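Local structure of serine protease p27 (Human astrovirus 1, 2W5E) at residues Val45-Glu50 and Gly73-Thr78; Gly29-Thr34 and Ile66-Cys71. The protein acts as a serine protease that cleaves the viral non-structural polyprotein into its functional products. All blocks are in the same frame, centred on the assembly; numbering follows the deposited sequence.

Contact 1 (Val45-Glu50 and Gly73-Thr78); sequences VNVCYE and GDLHPT. With CD (cadmium ion), chain R; CD (cadmium ion), chain B; CD (cadmium ion), chain M.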
loop_
_atom_site.group_PDB
_atom_site.type_symbol
_atom_site.label_atom_id
_atom_site.label_comp_id
_atom_site.label_asym_id
_atom_site.label_seq_id
_atom_site.Cartn_x
_atom_site.Cartn_y
_atom_site.Cartn_z
ATOM N N VAL A 45 -16.134 9.900 28.406
ATOM C CA VAL A 45 -17.113 9.364 27.465
ATOM C C VAL A 45 -16.763 7.924 27.087
ATOM O O VAL A 45 -15.627 7.479 27.284
ATOM C CB VAL A 45 -17.242 10.246 26.183
ATOM C CG1 VAL A 45 -17.709 11.665 26.540
ATOM C CG2 VAL A 45 -15.923 10.281 25.391
ATOM N N ASN A 46 -17.748 7.199 26.573
ATOM C CA ASN A 46 -17.492 5.907 25.963
ATOM C C ASN A 46 -17.210 6.082 24.471
ATOM O O ASN A 46 -17.846 6.898 23.798
ATOM C CB ASN A 46 -18.670 4.955 26.178
ATOM C CG ASN A 46 -18.838 4.541 27.635
ATOM O OD1 ASN A 46 -17.863 4.415 28.378
ATOM N ND2 ASN A 46 -20.083 4.311 28.042
ATOM N N VAL A 47 -16.233 5.332 23.978
ATOM C CA VAL A 47 -15.891 5.315 22.556
ATOM C C VAL A 47 -16.020 3.881 22.078
ATOM O O VAL A 47 -15.485 2.971 22.699
ATOM C CB VAL A 47 -14.451 5.828 22.292
ATOM C CG1 VAL A 47 -14.100 5.715 20.809
ATOM C CG2 VAL A 47 -14.279 7.261 22.781
ATOM N N CYS A 48 -16.750 3.676 20.989
ATOM C CA CYS A 48 -16.900 2.347 20.422
ATOM C C CYS A 48 -16.170 2.277 19.084
ATOM O O CYS A 48 -16.407 3.105 18.203
ATOM C CB CYS A 48 -18.376 2.006 20.242
ATOM S SG CYS A 48 -18.644 0.302 19.754
ATOM N N TYR A 49 -15.275 1.301 18.951
ATOM C CA TYR A 49 -14.503 1.107 17.718
ATOM C C TYR A 49 -14.309 -0.374 17.444
ATOM O O TYR A 49 -13.844 -1.126 18.316
ATOM C CB TYR A 49 -13.153 1.819 17.796
ATOM C CG TYR A 49 -12.376 1.842 16.485
ATOM C CD1 TYR A 49 -12.720 2.735 15.464
ATOM C CD2 TYR A 49 -11.307 0.970 16.266
ATOM C CE1 TYR A 49 -12.006 2.762 14.252
ATOM C CE2 TYR A 49 -10.585 0.991 15.061
ATOM C CZ TYR A 49 -10.944 1.888 14.062
ATOM O OH TYR A 49 -10.248 1.915 12.873
ATOM N N GLU A 50 -14.684 -0.786 16.234
ATOM C CA GLU A 50 -14.624 -2.191 15.814
ATOM C C GLU A 50 -15.253 -3.140 16.854
ATOM O O GLU A 50 -14.781 -4.255 17.076
ATOM C CB GLU A 50 -13.185 -2.588 15.428
ATOM C CG GLU A 50 -12.770 -2.148 13.990
ATOM C CD GLU A 50 -13.352 -3.039 12.902
ATOM O OE1 GLU A 50 -13.178 -4.262 12.998
ATOM O OE2 GLU A 50 -14.012 -2.555 11.946
ATOM N N GLY A 73 -4.971 4.598 24.918
ATOM C CA GLY A 73 -3.677 4.013 24.564
ATOM C C GLY A 73 -3.760 2.653 23.899
ATOM O O GLY A 73 -2.887 2.293 23.105
ATOM N N ASP A 74 -4.811 1.904 24.219
ATOM C CA ASP A 74 -5.036 0.577 23.649
ATOM C C ASP A 74 -5.939 0.574 22.403
ATOM O O ASP A 74 -6.172 -0.481 21.807
ATOM C CB ASP A 74 -5.571 -0.391 24.716
ATOM C CG ASP A 74 -6.821 0.128 25.431
ATOM O OD1 ASP A 74 -7.046 1.360 25.486
ATOM O OD2 ASP A 74 -7.578 -0.715 25.953
ATOM N N LEU A 75 -6.443 1.749 22.027
ATOM C CA LEU A 75 -7.232 1.914 20.802
ATOM C C LEU A 75 -6.318 2.292 19.633
ATOM O O LEU A 75 -5.792 3.402 19.578
ATOM C CB LEU A 75 -8.336 2.969 20.992
ATOM C CG LEU A 75 -9.330 3.286 19.854
ATOM C CD1 LEU A 75 -9.640 2.080 18.985
ATOM C CD2 LEU A 75 -10.618 3.876 20.408
ATOM N N HIS A 76 -6.153 1.357 18.702
ATOM C CA HIS A 76 -5.244 1.531 17.568
ATOM C C HIS A 76 -6.055 1.604 16.271
ATOM O O HIS A 76 -6.361 0.565 15.673
ATOM C CB HIS A 76 -4.206 0.390 17.514
ATOM C CG HIS A 76 -3.503 0.139 18.818
ATOM N ND1 HIS A 76 -3.084 -1.118 19.210
ATOM C CD2 HIS A 76 -3.155 0.983 19.818
ATOM C CE1 HIS A 76 -2.517 -1.031 20.403
ATOM N NE2 HIS A 76 -2.543 0.232 20.790
ATOM N N PRO A 77 -6.432 2.831 15.849
ATOM C CA PRO A 77 -7.300 2.982 14.687
ATOM C C PRO A 77 -6.549 2.662 13.402
ATOM O O PRO A 77 -5.347 2.895 13.317
ATOM C CB PRO A 77 -7.681 4.467 14.723
ATOM C CG PRO A 77 -6.556 5.129 15.407
ATOM C CD PRO A 77 -6.050 4.135 16.420
ATOM N N THR A 78 -7.268 2.131 12.421
ATOM C CA THR A 78 -6.682 1.743 11.140
ATOM C C THR A 78 -6.448 2.935 10.209
ATOM O O THR A 78 -5.730 2.819 9.212
ATOM C CB THR A 78 -7.577 0.734 10.421
ATOM O OG1 THR A 78 -8.864 1.328 10.198
ATOM C CG2 THR A 78 -7.725 -0.537 11.254
HETATM CD CD CD R . -14.795 -4.018 11.163
HETATM CD CD CD B . -3.096 -2.991 18.411
HETATM CD CD CD M . -21.303 0.343 19.210
HETATM O O HOH W 1 -10.962 0.009 10.497
#
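The end of strand 44-49 in the N-terminal beta-barrel of this chymotrypsin-like fold meets the loop that runs from strand 66-70 towards the second barrel. Tyr49 carries most of the contact. Its CG lies anti to the backbone N (chi1 -171°), which sends the ring out along the loop from Leu75 to Thr78. Leu75 lies at the base of the ring. Leu75 CD1 comes within 3.4 Å of Tyr49 CD2, and the two side chains cross at about a right angle. The other methyl, Leu75 CD2, rests 4.0 Å from Val47 CG1. Further along, Pro77 packs near the phenol, with its CB 4.2 Å from Tyr49 CZ. Phe27 of strand 21-28 closes this cluster. It meets Tyr49 edge to face and touches Leu75 and Pro77. Packing by Leu75 CD1 and Phe27 sets the turn of the ring.

At the tip, Thr78 N donates an almost straight hydrogen bond to Tyr49 OH (3.0 Å, 174°). A water donates to the same oxygen, Tyr49 OH, at 3.1 Å and also bonds Thr78 OG1. The phenol gives its proton to the backbone O of Gly11. Cadmium ions sit around the edge. One is bound by His76 ND1 at 2.0 Å, with His4 and His6 of the expression tag of a second subunit and Glu50 of a third. Glu50 binds another through both carboxylate oxygens and Cys48 SG a third, both ions shared with other subunits. The protein is a monomer and tag histidines supply ligands, so these metal links are probably a product of crystallisation. The phenol oxygen is gripped by three bonds, two received and one given. These should hold it in place, set the direction of its O-H and tie the loop to strand and N-terminal segment.

Contact 2 (Gly29-Thr34 and Ile66-Cys71); sequences GNDIVT and IAFITC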
loop_
_atom_site.group_PDB
_atom_site.type_symbol
_atom_site.label_atom_id
_atom_site.label_comp_id
_atom_site.label_asym_id
_atom_site.label_seq_id
_atom_site.Cartn_x
_atom_site.Cartn_y
_atom_site.Cartn_z
ATOM N N GLY A 29 -4.498 12.914 14.567
ATOM C CA GLY A 29 -3.325 12.898 15.433
ATOM C C GLY A 29 -3.507 11.876 16.538
ATOM O O GLY A 29 -3.844 10.720 16.273
ATOM N N ASN A 30 -3.308 12.314 17.778
ATOM C CA ASN A 30 -3.524 11.465 18.950
ATOM C C ASN A 30 -4.899 11.699 19.591
ATOM O O ASN A 30 -5.154 11.275 20.718
ATOM C CB ASN A 30 -2.403 11.693 19.977
ATOM C CG ASN A 30 -2.398 10.653 21.087
ATOM O OD1 ASN A 30 -2.445 9.444 20.832
ATOM N ND2 ASN A 30 -2.351 11.124 22.334
ATOM N N ASP A 31 -5.787 12.362 18.856
ATOM C CA ASP A 31 -7.094 12.735 19.385
ATOM C C ASP A 31 -8.256 12.005 18.728
ATOM O O ASP A 31 -8.115 11.410 17.657
ATOM C CB ASP A 31 -7.317 14.238 19.225
ATOM C CG ASP A 31 -6.489 15.062 20.188
ATOM O OD1 ASP A 31 -6.347 14.668 21.368
ATOM O OD2 ASP A 31 -5.992 16.124 19.757
ATOM N N ILE A 32 -9.401 12.057 19.407
ATOM C CA ILE A 32 -10.693 11.795 18.803
ATOM C C ILE A 32 -11.427 13.139 18.815
ATOM O O ILE A 32 -11.584 13.766 19.875
ATOM C CB ILE A 32 -11.490 10.719 19.577
ATOM C CG1 ILE A 32 -10.724 9.392 19.593
ATOM C CG2 ILE A 32 -12.893 10.553 18.980
ATOM C CD1 ILE A 32 -11.288 8.332 20.531
ATOM N N VAL A 33 -11.848 13.586 17.633
ATOM C CA VAL A 33 -12.513 14.878 17.470
ATOM C C VAL A 33 -14.018 14.664 17.292
ATOM O O VAL A 33 -14.438 13.740 16.593
ATOM C CB VAL A 33 -11.935 15.674 16.256
ATOM C CG1 VAL A 33 -12.473 17.105 16.224
ATOM C CG2 VAL A 33 -10.405 15.696 16.290
ATOM N N THR A 34 -14.819 15.507 17.942
ATOM C CA THR A 34 -16.281 15.477 17.779
ATOM C C THR A 34 -16.884 16.870 18.002
ATOM O O THR A 34 -16.147 17.842 18.184
ATOM C CB THR A 34 -16.948 14.394 18.683
ATOM O OG1 THR A 34 -18.312 14.191 18.286
ATOM C CG2 THR A 34 -16.884 14.777 20.172
ATOM N N ILE A 66 -16.467 22.439 19.223
ATOM C CA ILE A 66 -15.755 21.204 18.920
ATOM C C ILE A 66 -15.130 20.681 20.218
ATOM O O ILE A 66 -14.797 21.459 21.111
ATOM C CB ILE A 66 -14.676 21.440 17.814
ATOM C CG1 ILE A 66 -15.345 21.741 16.465
ATOM C CG2 ILE A 66 -13.746 20.242 17.664
ATOM C CD1 ILE A 66 -14.412 22.364 15.429
ATOM N N ALA A 67 -14.995 19.362 20.319
ATOM C CA ALA A 67 -14.383 18.722 21.482
ATOM C C ALA A 67 -13.217 17.818 21.074
ATOM O O ALA A 67 -13.294 17.099 20.078
ATOM C CB ALA A 67 -15.426 17.931 22.262
ATOM N N PHE A 68 -12.139 17.867 21.853
ATOM C CA PHE A 68 -10.983 17.005 21.634
ATOM C C PHE A 68 -10.846 16.000 22.773
ATOM O O PHE A 68 -10.744 16.377 23.942
ATOM C CB PHE A 68 -9.701 17.835 21.476
ATOM C CG PHE A 68 -9.701 18.728 20.267
ATOM C CD1 PHE A 68 -9.247 18.257 19.034
ATOM C CD2 PHE A 68 -10.152 20.038 20.356
ATOM C CE1 PHE A 68 -9.255 19.082 17.906
ATOM C CE2 PHE A 68 -10.163 20.869 19.238
ATOM C CZ PHE A 68 -9.708 20.388 18.008
ATOM N N ILE A 69 -10.847 14.725 22.407
ATOM C CA ILE A 69 -10.770 13.615 23.344
ATOM C C ILE A 69 -9.440 12.883 23.131
ATOM O O ILE A 69 -9.075 12.582 21.999
ATOM C CB ILE A 69 -11.957 12.639 23.116
ATOM C CG1 ILE A 69 -13.296 13.357 23.344
ATOM C CG2 ILE A 69 -11.828 11.396 23.989
ATOM C CD1 ILE A 69 -14.474 12.727 22.632
ATOM N N THR A 70 -8.717 12.603 24.216
ATOM C CA THR A 70 -7.483 11.814 24.134
ATOM C C THR A 70 -7.807 10.385 23.689
ATOM O O THR A 70 -8.638 9.712 24.304
ATOM C CB THR A 70 -6.717 11.827 25.487
ATOM O OG1 THR A 70 -6.371 13.177 25.823
ATOM C CG2 THR A 70 -5.442 10.985 25.417
ATOM N N CYS A 71 -7.188 9.936 22.594
ATOM C CA CYS A 71 -7.388 8.561 22.138
ATOM C C CYS A 71 -6.818 7.597 23.173
ATOM O O CYS A 71 -5.669 7.755 23.592
ATOM C CB CYS A 71 -6.754 8.305 20.765
ATOM S SG CYS A 71 -7.132 6.668 20.079
#
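Asn30 leads into strand 31-35, which pairs antiparallel with strand 66-70 inside the N-terminal barrel of the trypsin-like fold. Asn30 O accepts a hydrogen bond from Cys71 N (3.1 Å), just past the end of the second strand. Asp31 forms a non-hydrogen-bonded pair with Thr70, and their side chains diverge. The carboxylate of Asp31 instead makes a salt bridge with Arg59 of strand 52-60, the strand beyond 66-70. Asp31 OD2 also passes 4.0 Å from Phe68 CD1, with the carboxylate and ring planes 57° apart.

Ile32 and Ile69 are a hydrogen-bonded pair. Ile32 N donates to Ile69 O at 2.7 Å, and Ile69 N returns a bond to Ile32 O. Both donors lie in the plane of the carbonyl they meet. The side chains share one face of the sheet, where Ile32 CB is 4.1 Å from Ile69 CB. That face is buried in the barrel, against Ile16 of strand 13-18.

Val33 points to the other face, paired with Phe68. Its two methyls split the work. Val33 CG1, anti to the backbone N (chi1 -171°), reaches Ile66 CG2 at 3.7 Å. Val33 CG2 lies 3.9 Å from Phe68 CE1, and the two side chains run alongside each other in the same direction. Phe160, near the C-terminus, meets the Phe68 ring.

Thr34 returns to the face of Ile32 and pairs with Ala67. Its OG1 is turned to the backbone O of Thr24. This leaves CG2 in the crowded position between N and C, touching Ile69 CD1 and Ala67 CB. Ala67 N donates to Thr34 O at 2.9 Å, but it sits 40° above the carbonyl plane, off the lone pair.

How the contacts relate
The two contacts interleave along the chain, and their centres are about 11 Å apart. Both belong to one barrel and meet in its core: Val47 CG1 packs 3.9 Å from Ile32 CD1, and Val45 CG2 lies 4.0 Å from Ile69 CD1. Pro72 carries the chain from 66-71 of contact 2 straight into 73-78 of contact 1. Phe27 touches side chains of both. Contact 2 is the one near the catalytic triad. The side chain of Ile66 is about 6 Å from that of Asp65, and that of Thr34 about 6 Å from that of Ser127. His37 follows strand 31-35. Contact 1 lies away from the triad, on the cadmium-bound rim.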